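Local coordinates for protein putative glycyl-glycine endopeptidase lytM (Ruminococcus gnavus, PDB 3NYY) that is a putative M23-family metalloendopeptidase of the LytM type that probably cleaves peptide cross-bridges in bacterial cell walls, at residues A[20-25]-A[43-48]; A[85-90]-A[235-240]; A[148-153]-A[184-189]. One frame throughout, in Å; residues are numbered along the deposited sequence. Where two conformers were deposited one is given.

Interaction 1. Residues A[20-25]-A[43-48]; sequences RQPVSE and LYWMAT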
loop_
_atom_site.group_PDB
_atom_site.type_symbol
_atom_site.label_atom_id
_atom_site.label_comp_id
_atom_site.label_asym_id
_atom_site.label_seq_id
_atom_site.Cartn_x
_atom_site.Cartn_y
_atom_site.Cartn_z
ATOM N N ARG A 20 -6.199 -14.100 -7.463
ATOM C CA ARG A 20 -6.455 -13.061 -6.457
ATOM C C ARG A 20 -6.248 -13.508 -5.002
ATOM O O ARG A 20 -5.959 -12.686 -4.142
ATOM C CB ARG A 20 -7.862 -12.496 -6.683
ATOM C CG ARG A 20 -8.271 -11.368 -5.694
ATOM C CD ARG A 20 -9.533 -10.635 -6.128
ATOM N NE ARG A 20 -10.620 -11.566 -6.441
ATOM C CZ ARG A 20 -11.543 -11.991 -5.595
ATOM N NH1 ARG A 20 -11.571 -11.574 -4.331
ATOM N NH2 ARG A 20 -12.440 -12.885 -6.003
ATOM N N GLN A 21 -6.391 -14.812 -4.731
ATOM C CA GLN A 21 -6.166 -15.419 -3.410
ATOM C C GLN A 21 -7.071 -14.828 -2.344
ATOM O O GLN A 21 -6.596 -14.254 -1.387
ATOM C CB GLN A 21 -4.699 -15.298 -3.006
ATOM C CG GLN A 21 -3.736 -15.978 -3.923
ATOM C CD GLN A 21 -3.499 -17.443 -3.648
ATOM O OE1 GLN A 21 -2.956 -17.817 -2.598
ATOM N NE2 GLN A 21 -3.917 -18.312 -4.623
ATOM N N PRO A 22 -8.399 -14.928 -2.527
ATOM C CA PRO A 22 -9.312 -14.226 -1.591
ATOM C C PRO A 22 -9.341 -14.944 -0.234
ATOM O O PRO A 22 -9.859 -16.042 -0.148
ATOM C CB PRO A 22 -10.649 -14.311 -2.301
ATOM C CG PRO A 22 -10.571 -15.471 -3.198
ATOM C CD PRO A 22 -9.133 -15.630 -3.585
ATOM N N VAL A 23 -8.856 -14.290 0.813
ATOM C CA VAL A 23 -8.790 -14.907 2.153
ATOM C C VAL A 23 -9.345 -13.917 3.164
ATOM O O VAL A 23 -8.731 -12.869 3.407
ATOM C CB VAL A 23 -7.356 -15.301 2.494
ATOM C CG1 VAL A 23 -7.300 -15.976 3.868
ATOM C CG2 VAL A 23 -6.776 -16.244 1.403
ATOM N N SER A 24 -10.507 -14.249 3.712
ATOM C CA SER A 24 -11.147 -13.490 4.778
ATOM C C SER A 24 -10.328 -13.406 6.056
ATOM O O SER A 24 -9.434 -14.187 6.296
ATOM C CB SER A 24 -12.458 -14.172 5.160
ATOM O OG SER A 24 -12.244 -15.453 5.788
ATOM N N GLU A 25 -10.655 -12.460 6.921
ATOM C CA GLU A 25 -9.894 -12.368 8.182
ATOM C C GLU A 25 -10.093 -13.620 9.071
ATOM O O GLU A 25 -9.148 -14.060 9.736
ATOM C CB GLU A 25 -10.182 -11.044 8.938
ATOM C CG GLU A 25 -9.599 -9.757 8.245
ATOM C CD GLU A 25 -8.078 -9.833 7.864
ATOM O OE1 GLU A 25 -7.245 -10.286 8.690
ATOM O OE2 GLU A 25 -7.708 -9.426 6.721
ATOM N N LEU A 43 -9.316 -26.048 0.227
ATOM C CA LEU A 43 -10.638 -26.578 0.610
ATOM C C LEU A 43 -11.658 -25.477 0.859
ATOM O O LEU A 43 -12.819 -25.595 0.491
ATOM C CB LEU A 43 -10.503 -27.498 1.821
ATOM C CG LEU A 43 -9.777 -28.814 1.499
ATOM C CD1 LEU A 43 -9.346 -29.530 2.808
ATOM C CD2 LEU A 43 -10.598 -29.738 0.620
ATOM N N TYR A 44 -11.218 -24.417 1.497
ATOM C CA TYR A 44 -12.018 -23.247 1.736
ATOM C C TYR A 44 -12.517 -22.647 0.441
ATOM O O TYR A 44 -13.726 -22.344 0.328
ATOM C CB TYR A 44 -11.194 -22.252 2.535
ATOM C CG TYR A 44 -11.819 -20.916 2.698
ATOM C CD1 TYR A 44 -12.853 -20.728 3.612
ATOM C CD2 TYR A 44 -11.370 -19.819 1.975
ATOM C CE1 TYR A 44 -13.433 -19.481 3.797
ATOM C CE2 TYR A 44 -11.957 -18.555 2.158
ATOM C CZ TYR A 44 -12.989 -18.406 3.074
ATOM O OH TYR A 44 -13.572 -17.188 3.238
ATOM N N TRP A 45 -11.625 -22.527 -0.552
ATOM C CA TRP A 45 -12.050 -22.003 -1.861
ATOM C C TRP A 45 -13.036 -22.905 -2.572
ATOM O O TRP A 45 -13.975 -22.426 -3.224
ATOM C CB TRP A 45 -10.871 -21.684 -2.749
ATOM C CG TRP A 45 -10.037 -20.511 -2.249
ATOM C CD1 TRP A 45 -10.504 -19.372 -1.604
ATOM C CD2 TRP A 45 -8.610 -20.364 -2.353
ATOM N NE1 TRP A 45 -9.445 -18.547 -1.305
ATOM C CE2 TRP A 45 -8.278 -19.125 -1.749
ATOM C CE3 TRP A 45 -7.589 -21.163 -2.883
ATOM C CZ2 TRP A 45 -6.953 -18.654 -1.673
ATOM C CZ3 TRP A 45 -6.265 -20.721 -2.802
ATOM C CH2 TRP A 45 -5.959 -19.481 -2.186
HETATM N N MSE A 46 -12.822 -24.223 -2.507
HETATM C CA MSE A 46 -13.765 -25.136 -3.119
HETATM C C MSE A 46 -15.130 -25.079 -2.469
HETATM O O MSE A 46 -16.146 -25.018 -3.169
HETATM C CB MSE A 46 -13.217 -26.582 -3.084
HETATM C CG MSE A 46 -12.130 -26.856 -4.109
HETATM SE SE MSE A 46 -12.706 -26.706 -5.928
HETATM C CE MSE A 46 -11.820 -25.245 -6.537
ATOM N N ALA A 47 -15.164 -25.048 -1.147
ATOM C CA ALA A 47 -16.420 -25.097 -0.417
ATOM C C ALA A 47 -17.196 -23.780 -0.556
ATOM O O ALA A 47 -18.417 -23.808 -0.445
ATOM C CB ALA A 47 -16.167 -25.407 1.059
ATOM N N THR A 48 -16.495 -22.653 -0.760
ATOM C CA THR A 48 -17.119 -21.324 -0.888
ATOM C C THR A 48 -17.192 -20.800 -2.334
ATOM O O THR A 48 -17.580 -19.651 -2.539
ATOM C CB THR A 48 -16.363 -20.266 -0.075
ATOM O OG1 THR A 48 -15.029 -20.152 -0.595
ATOM C CG2 THR A 48 -16.322 -20.634 1.444
HETATM O O HOH W 1 -14.222 -16.887 6.192
#
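W45 lays its indole against the backbone and side chains of Q21 and P22. CG stands anti to the carbonyl carbon (chi1 -68°), and NE1 reaches the carbonyl of P22. The hydrogen bond from W45 NE1 to P22 O is 2.8 Å long and almost straight, with an N-H...O angle of 171°. P22 O lies in the ring plane, yet the N-H arrives above the plane of the carbonyl. The proline ring adds an apolar contact from P22 CD to W45 CE2 at 4.0 Å. Farther along the indole, V23 CG2 touches W45 CZ2 at 3.9 Å. The side chain of Q21 bends at chi2, which brings NE2 to 3.4 Å from W45 CH2. Its amide plane is turned 71° from the ring plane. Q21 NE2 is itself bonded to F18 O, so the amide is held from elsewhere.

The 20-25 segment links helix 16-20 to helix 25-31 in the helical LytM N-terminal region. Q21 leaves the first helix with positive phi, and S24 is the N-cap of the next, its OG bonded to M27 N. Helix 37-48 covers this link with W45 and Y44. The Y44 hydroxyl is bonded to E51 and accepts from a water at 3.0 Å from Y44 OH. That water also lies 2.5 Å from S24 OG, so it bridges the capping serine to the tyrosine.

Interaction 2. Residues A[85-90]-A[235-240]; sequences RAIWND and YPVLRY. With SO4 (sulfate ion), chain F.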
loop_
_atom_site.group_PDB
_atom_site.type_symbol
_atom_site.label_atom_id
_atom_site.label_comp_id
_atom_site.label_asym_id
_atom_site.label_seq_id
_atom_site.Cartn_x
_atom_site.Cartn_y
_atom_site.Cartn_z
ATOM N N ARG A 85 -0.542 -25.611 -2.224
ATOM C CA ARG A 85 0.612 -25.851 -1.356
ATOM C C ARG A 85 1.898 -25.179 -1.866
ATOM O O ARG A 85 2.738 -24.731 -1.081
ATOM C CB ARG A 85 0.830 -27.349 -1.167
ATOM C CG ARG A 85 -0.247 -28.035 -0.305
ATOM C CD ARG A 85 0.111 -29.481 -0.206
ATOM N NE ARG A 85 -0.824 -30.174 0.667
ATOM C CZ ARG A 85 -1.476 -31.296 0.387
ATOM N NH1 ARG A 85 -1.319 -31.935 -0.763
ATOM N NH2 ARG A 85 -2.304 -31.808 1.303
ATOM N N ALA A 86 2.034 -25.042 -3.189
ATOM C CA ALA A 86 3.225 -24.390 -3.755
ATOM C C ALA A 86 3.284 -22.923 -3.276
ATOM O O ALA A 86 4.373 -22.407 -3.043
ATOM C CB ALA A 86 3.201 -24.447 -5.280
ATOM N N ILE A 87 2.141 -22.239 -3.147
ATOM C CA ILE A 87 2.092 -20.864 -2.667
ATOM C C ILE A 87 2.305 -20.781 -1.151
ATOM O O ILE A 87 3.029 -19.916 -0.670
ATOM C CB ILE A 87 0.777 -20.182 -3.042
ATOM C CG1 ILE A 87 0.653 -20.107 -4.556
ATOM C CG2 ILE A 87 0.598 -18.730 -2.463
ATOM C CD1 ILE A 87 -0.768 -19.776 -4.985
ATOM N N TRP A 88 1.634 -21.671 -0.421
ATOM C CA TRP A 88 1.441 -21.517 1.035
ATOM C C TRP A 88 2.406 -22.342 1.870
ATOM O O TRP A 88 2.837 -21.859 2.911
ATOM C CB TRP A 88 -0.006 -21.850 1.460
ATOM C CG TRP A 88 -0.959 -20.821 0.999
ATOM C CD1 TRP A 88 -1.470 -20.716 -0.249
ATOM C CD2 TRP A 88 -1.461 -19.714 1.756
ATOM N NE1 TRP A 88 -2.291 -19.577 -0.321
ATOM C CE2 TRP A 88 -2.298 -18.966 0.899
ATOM C CE3 TRP A 88 -1.284 -19.275 3.063
ATOM C CZ2 TRP A 88 -2.944 -17.814 1.313
ATOM C CZ3 TRP A 88 -1.998 -18.135 3.498
ATOM C CH2 TRP A 88 -2.791 -17.410 2.620
ATOM N N ASN A 89 2.752 -23.558 1.452
ATOM C CA ASN A 89 3.369 -24.509 2.381
ATOM C C ASN A 89 4.873 -24.388 2.603
ATOM O O ASN A 89 5.399 -24.941 3.597
ATOM C CB ASN A 89 3.006 -25.945 2.003
ATOM C CG ASN A 89 1.592 -26.311 2.396
ATOM O OD1 ASN A 89 0.698 -25.464 2.396
ATOM N ND2 ASN A 89 1.393 -27.573 2.761
ATOM N N ASP A 90 5.570 -23.719 1.681
ATOM C CA ASP A 90 7.018 -23.558 1.770
ATOM C C ASP A 90 7.449 -22.289 2.502
ATOM O O ASP A 90 8.651 -22.141 2.790
ATOM C CB ASP A 90 7.719 -23.593 0.395
ATOM C CG ASP A 90 7.553 -24.914 -0.342
ATOM O OD1 ASP A 90 7.205 -25.960 0.280
ATOM O OD2 ASP A 90 7.780 -24.900 -1.575
ATOM N N TYR A 235 -0.081 -11.218 -1.426
ATOM C CA TYR A 235 -0.484 -10.507 -0.238
ATOM C C TYR A 235 -0.977 -11.429 0.897
ATOM O O TYR A 235 -0.500 -11.322 2.034
ATOM C CB TYR A 235 -1.526 -9.412 -0.573
ATOM C CG TYR A 235 -2.049 -8.690 0.644
ATOM C CD1 TYR A 235 -1.325 -7.619 1.161
ATOM C CD2 TYR A 235 -3.228 -9.087 1.302
ATOM C CE1 TYR A 235 -1.756 -6.930 2.274
ATOM C CE2 TYR A 235 -3.653 -8.357 2.456
ATOM C CZ TYR A 235 -2.876 -7.307 2.920
ATOM O OH TYR A 235 -3.220 -6.540 4.057
ATOM N N PRO A 236 -1.909 -12.365 0.605
ATOM C CA PRO A 236 -2.394 -13.168 1.750
ATOM C C PRO A 236 -1.345 -14.064 2.424
ATOM O O PRO A 236 -1.318 -14.158 3.680
ATOM C CB PRO A 236 -3.585 -13.948 1.142
ATOM C CG PRO A 236 -4.053 -13.022 -0.014
ATOM C CD PRO A 236 -2.751 -12.538 -0.588
ATOM N N VAL A 237 -0.458 -14.665 1.635
ATOM C CA VAL A 237 0.647 -15.459 2.227
ATOM C C VAL A 237 1.635 -14.570 2.990
ATOM O O VAL A 237 2.132 -14.938 4.037
ATOM C CB VAL A 237 1.279 -16.407 1.229
ATOM C CG1 VAL A 237 2.194 -15.701 0.215
ATOM C CG2 VAL A 237 2.084 -17.570 1.947
ATOM N N LEU A 238 1.812 -13.320 2.537
ATOM C CA LEU A 238 2.647 -12.383 3.279
ATOM C C LEU A 238 2.011 -12.066 4.613
ATOM O O LEU A 238 2.718 -12.024 5.617
ATOM C CB LEU A 238 2.899 -11.089 2.508
ATOM C CG LEU A 238 3.925 -11.182 1.395
ATOM C CD1 LEU A 238 3.854 -10.000 0.432
ATOM C CD2 LEU A 238 5.407 -11.322 1.974
ATOM N N ARG A 239 0.683 -11.830 4.628
ATOM C CA ARG A 239 -0.030 -11.570 5.885
ATOM C C ARG A 239 0.083 -12.733 6.828
ATOM O O ARG A 239 0.267 -12.557 8.033
ATOM C CB ARG A 239 -1.504 -11.264 5.638
ATOM C CG ARG A 239 -1.740 -9.948 4.953
ATOM C CD ARG A 239 -1.304 -8.768 5.767
ATOM N NE ARG A 239 -1.756 -8.775 7.155
ATOM C CZ ARG A 239 -2.881 -8.236 7.604
ATOM N NH1 ARG A 239 -3.753 -7.644 6.776
ATOM N NH2 ARG A 239 -3.129 -8.267 8.914
ATOM N N TYR A 240 0.019 -13.945 6.273
ATOM C CA TYR A 240 0.173 -15.180 7.053
ATOM C C TYR A 240 1.558 -15.298 7.687
ATOM O O TYR A 240 1.676 -15.756 8.835
ATOM C CB TYR A 240 -0.154 -16.383 6.154
ATOM C CG TYR A 240 0.457 -17.714 6.490
ATOM C CD1 TYR A 240 -0.194 -18.598 7.337
ATOM C CD2 TYR A 240 1.645 -18.106 5.910
ATOM C CE1 TYR A 240 0.356 -19.839 7.611
ATOM C CE2 TYR A 240 2.227 -19.319 6.186
ATOM C CZ TYR A 240 1.560 -20.190 7.041
ATOM O OH TYR A 240 2.130 -21.409 7.309
HETATM S S SO4 F . -3.341 -34.932 -0.701
HETATM O O1 SO4 F . -3.789 -33.561 -0.430
HETATM O O2 SO4 F . -2.135 -34.889 -1.521
HETATM O O3 SO4 F . -3.085 -35.592 0.563
HETATM O O4 SO4 F . -4.442 -35.550 -1.444
HETATM O O HOH W 2 3.884 -22.222 5.359
#
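A buried seam joins the end of helix 77-88, in the LytM N-terminal region, to helix 235-240, and W88 fills most of it. Its CG is anti to the carbonyl carbon (chi1 -71°), which lays the indole across the short helix. V237 sits over one face of the ring. Its CB is 4.1 Å from the centroid of the six-membered ring of W88 and almost on the ring normal, a CH-pi contact. V237 CG2 is anti to the backbone N and reaches W88 CE3 at 3.9 Å. The far end of the indole rests on P236, with W88 CH2 3.8 Å from P236 CB.

Y240 is one helical turn beyond P236 and completes the aromatic part of the seam. Its CG is anti to the backbone N (chi1 155°), and it packs T-shaped with W88: the edge of the indole six-membered ring points at the phenol face, with the planes at 67° and the centroids 5.6 Å apart. No direct hydrogen bond crosses between the two helical segments. A water does: it donates to W88 O and accepts from Y240 OH. W88 NE1 turns instead to Q21 OE1.

Strand 216-225 of the large antiparallel sheet lies against the same helices, with L223 touching I87 and I221 touching V237. I87 adds its carbonyl to the seam, with I87 O 3.6 Å from V237 CG2. Away from the seam, R85 extends its chain to a sulfate ion, probably from the crystallisation liquor. NH1 and NH2 of R85 both bond SO4 O1, at 3.0 and 2.9 Å, near the guanidinium plane. R85 NH2 also forms a salt bridge with D36.

Interaction 3. Residues A[148-153]-A[184-189]; sequences GVVTEK and LEKGDP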
loop_
_atom_site.group_PDB
_atom_site.type_symbol
_atom_site.label_atom_id
_atom_site.label_comp_id
_atom_site.label_asym_id
_atom_site.label_seq_id
_atom_site.Cartn_x
_atom_site.Cartn_y
_atom_site.Cartn_z
ATOM N N GLY A 148 15.022 -23.352 -1.164
ATOM C CA GLY A 148 14.960 -23.516 -2.612
ATOM C C GLY A 148 16.286 -23.429 -3.293
ATOM O O GLY A 148 17.328 -23.722 -2.671
ATOM N N VAL A 149 16.251 -23.111 -4.586
ATOM C CA VAL A 149 17.461 -23.027 -5.421
ATOM C C VAL A 149 17.387 -21.695 -6.134
ATOM O O VAL A 149 16.304 -21.282 -6.546
ATOM C CB VAL A 149 17.533 -24.182 -6.451
ATOM C CG1 VAL A 149 18.726 -24.005 -7.348
ATOM C CG2 VAL A 149 17.530 -25.569 -5.703
ATOM N N VAL A 150 18.516 -21.010 -6.248
ATOM C CA VAL A 150 18.602 -19.767 -7.015
ATOM C C VAL A 150 18.472 -20.122 -8.494
ATOM O O VAL A 150 19.337 -20.799 -9.057
ATOM C CB VAL A 150 19.933 -18.998 -6.796
ATOM C CG1 VAL A 150 19.934 -17.697 -7.636
ATOM C CG2 VAL A 150 20.146 -18.705 -5.298
ATOM N N THR A 151 17.376 -19.693 -9.101
ATOM C CA THR A 151 16.989 -19.978 -10.483
ATOM C C THR A 151 17.364 -18.878 -11.459
ATOM O O THR A 151 17.694 -19.158 -12.617
ATOM C CB THR A 151 15.461 -20.186 -10.558
ATOM O OG1 THR A 151 15.110 -21.253 -9.680
ATOM C CG2 THR A 151 14.974 -20.479 -11.985
ATOM N N GLU A 152 17.225 -17.616 -11.012
ATOM C CA GLU A 152 17.643 -16.478 -11.815
ATOM C C GLU A 152 18.319 -15.460 -10.921
ATOM O O GLU A 152 17.963 -15.314 -9.732
ATOM C CB GLU A 152 16.444 -15.851 -12.545
ATOM C CG GLU A 152 15.935 -16.704 -13.708
ATOM C CD GLU A 152 14.763 -16.098 -14.456
ATOM O OE1 GLU A 152 13.825 -15.606 -13.801
ATOM O OE2 GLU A 152 14.769 -16.130 -15.707
ATOM N N LYS A 153 19.288 -14.748 -11.483
ATOM C CA LYS A 153 19.984 -13.691 -10.761
ATOM C C LYS A 153 20.551 -12.712 -11.761
ATOM O O LYS A 153 21.372 -13.080 -12.611
ATOM C CB LYS A 153 21.096 -14.237 -9.902
ATOM C CG LYS A 153 21.801 -13.155 -9.049
ATOM C CD LYS A 153 23.148 -13.670 -8.578
ATOM C CE LYS A 153 23.909 -12.608 -7.727
ATOM N NZ LYS A 153 25.359 -12.922 -7.729
ATOM N N LEU A 184 25.635 -15.236 -3.783
ATOM C CA LEU A 184 24.839 -16.331 -4.314
ATOM C C LEU A 184 24.950 -16.345 -5.836
ATOM O O LEU A 184 25.054 -15.287 -6.488
ATOM C CB LEU A 184 23.356 -16.189 -3.934
ATOM C CG LEU A 184 23.003 -16.273 -2.466
ATOM C CD1 LEU A 184 21.557 -15.774 -2.254
ATOM C CD2 LEU A 184 23.166 -17.675 -1.919
ATOM N N GLU A 185 24.934 -17.551 -6.388
ATOM C CA GLU A 185 24.942 -17.732 -7.823
ATOM C C GLU A 185 23.835 -18.678 -8.192
ATOM O O GLU A 185 23.384 -19.473 -7.356
ATOM C CB GLU A 185 26.241 -18.370 -8.294
ATOM C CG GLU A 185 27.474 -17.584 -7.899
ATOM C CD GLU A 185 28.671 -17.933 -8.759
ATOM O OE1 GLU A 185 28.614 -17.680 -9.983
ATOM O OE2 GLU A 185 29.658 -18.463 -8.213
ATOM N N LYS A 186 23.390 -18.577 -9.440
ATOM C CA LYS A 186 22.441 -19.515 -9.980
ATOM C C LYS A 186 22.859 -20.915 -9.700
ATOM O O LYS A 186 24.045 -21.254 -9.895
ATOM C CB LYS A 186 22.270 -19.349 -11.491
ATOM C CG LYS A 186 21.374 -18.189 -11.837
ATOM C CD LYS A 186 21.486 -17.768 -13.302
ATOM C CE LYS A 186 20.895 -18.788 -14.252
ATOM N NZ LYS A 186 20.962 -18.278 -15.666
ATOM N N GLY A 187 21.902 -21.729 -9.253
ATOM C CA GLY A 187 22.163 -23.131 -8.899
ATOM C C GLY A 187 22.437 -23.380 -7.427
ATOM O O GLY A 187 22.374 -24.520 -6.986
ATOM N N ASP A 188 22.753 -22.337 -6.660
ATOM C CA ASP A 188 23.039 -22.477 -5.238
ATOM C C ASP A 188 21.759 -22.780 -4.468
ATOM O O ASP A 188 20.716 -22.191 -4.718
ATOM C CB ASP A 188 23.655 -21.208 -4.659
ATOM C CG ASP A 188 25.130 -21.010 -5.043
ATOM O OD1 ASP A 188 25.752 -21.942 -5.627
ATOM O OD2 ASP A 188 25.633 -19.907 -4.757
ATOM N N PRO A 189 21.839 -23.693 -3.510
ATOM C CA PRO A 189 20.742 -23.953 -2.618
ATOM C C PRO A 189 20.647 -22.842 -1.570
ATOM O O PRO A 189 21.669 -22.322 -1.143
ATOM C CB PRO A 189 21.149 -25.295 -1.975
ATOM C CG PRO A 189 22.651 -25.219 -1.908
ATOM C CD PRO A 189 23.038 -24.521 -3.192
#
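K153 sets CG anti to the backbone N (chi1 -176°) and stays extended to its tip. This carries the ammonium to the carbonyl of L184. The hydrogen bond from K153 NZ to L184 O is 2.7 Å and runs nearly along the C=O axis. V150 also has CG1 anti to the backbone N (chi1 -180°), which directs CG2 toward L184 CB at 4.3 Å. The backbone of V150 uses both of its polar atoms on the facing loop. V150 N donates to D188 O at 2.9 Å, and G187 N donates to V150 O at 2.7 Å; both bonds are nearly straight. V149 and P189 form an antiparallel non-hydrogen-bonded pair beside them.

Residues 185-188 make a type II beta turn, closed by D188 N to E185 O. The D188 carboxylate reinforces it: E185 N donates to D188 OD2 at 2.9 Å, from above the carboxylate plane. G187 takes positive phi in the turn, where a CB would be jammed against the preceding carbonyl O. K186 bends at chi3 and lays CE 3.6 Å from T151 O.

T151 and E152 both face G164 in a classic beta bulge. Strand 148-153 lies between strand 162-166 and strand 189-190 in the antiparallel sheet of the M23 region, with V150 and L184 packed on I163 and V190.

From the N terminus, interaction 1 closes a short, mostly helical loop within the LytM N-terminal region. It is complete before interaction 2 opens at residue 85. Interaction 2 closes a far longer loop, back from 235-240, and joins the N-terminal helices to the strand-rich M23 region. Interaction 3 is nested inside that loop and pins a surface turn to a strand of the sheet. Interactions 1 and 2 touch directly, where V23 and the backbone of Q21 pack on P236. Interaction 3 stands apart, its centre about 32 Å from that of interaction 1, on the opposite side of the chain's centre.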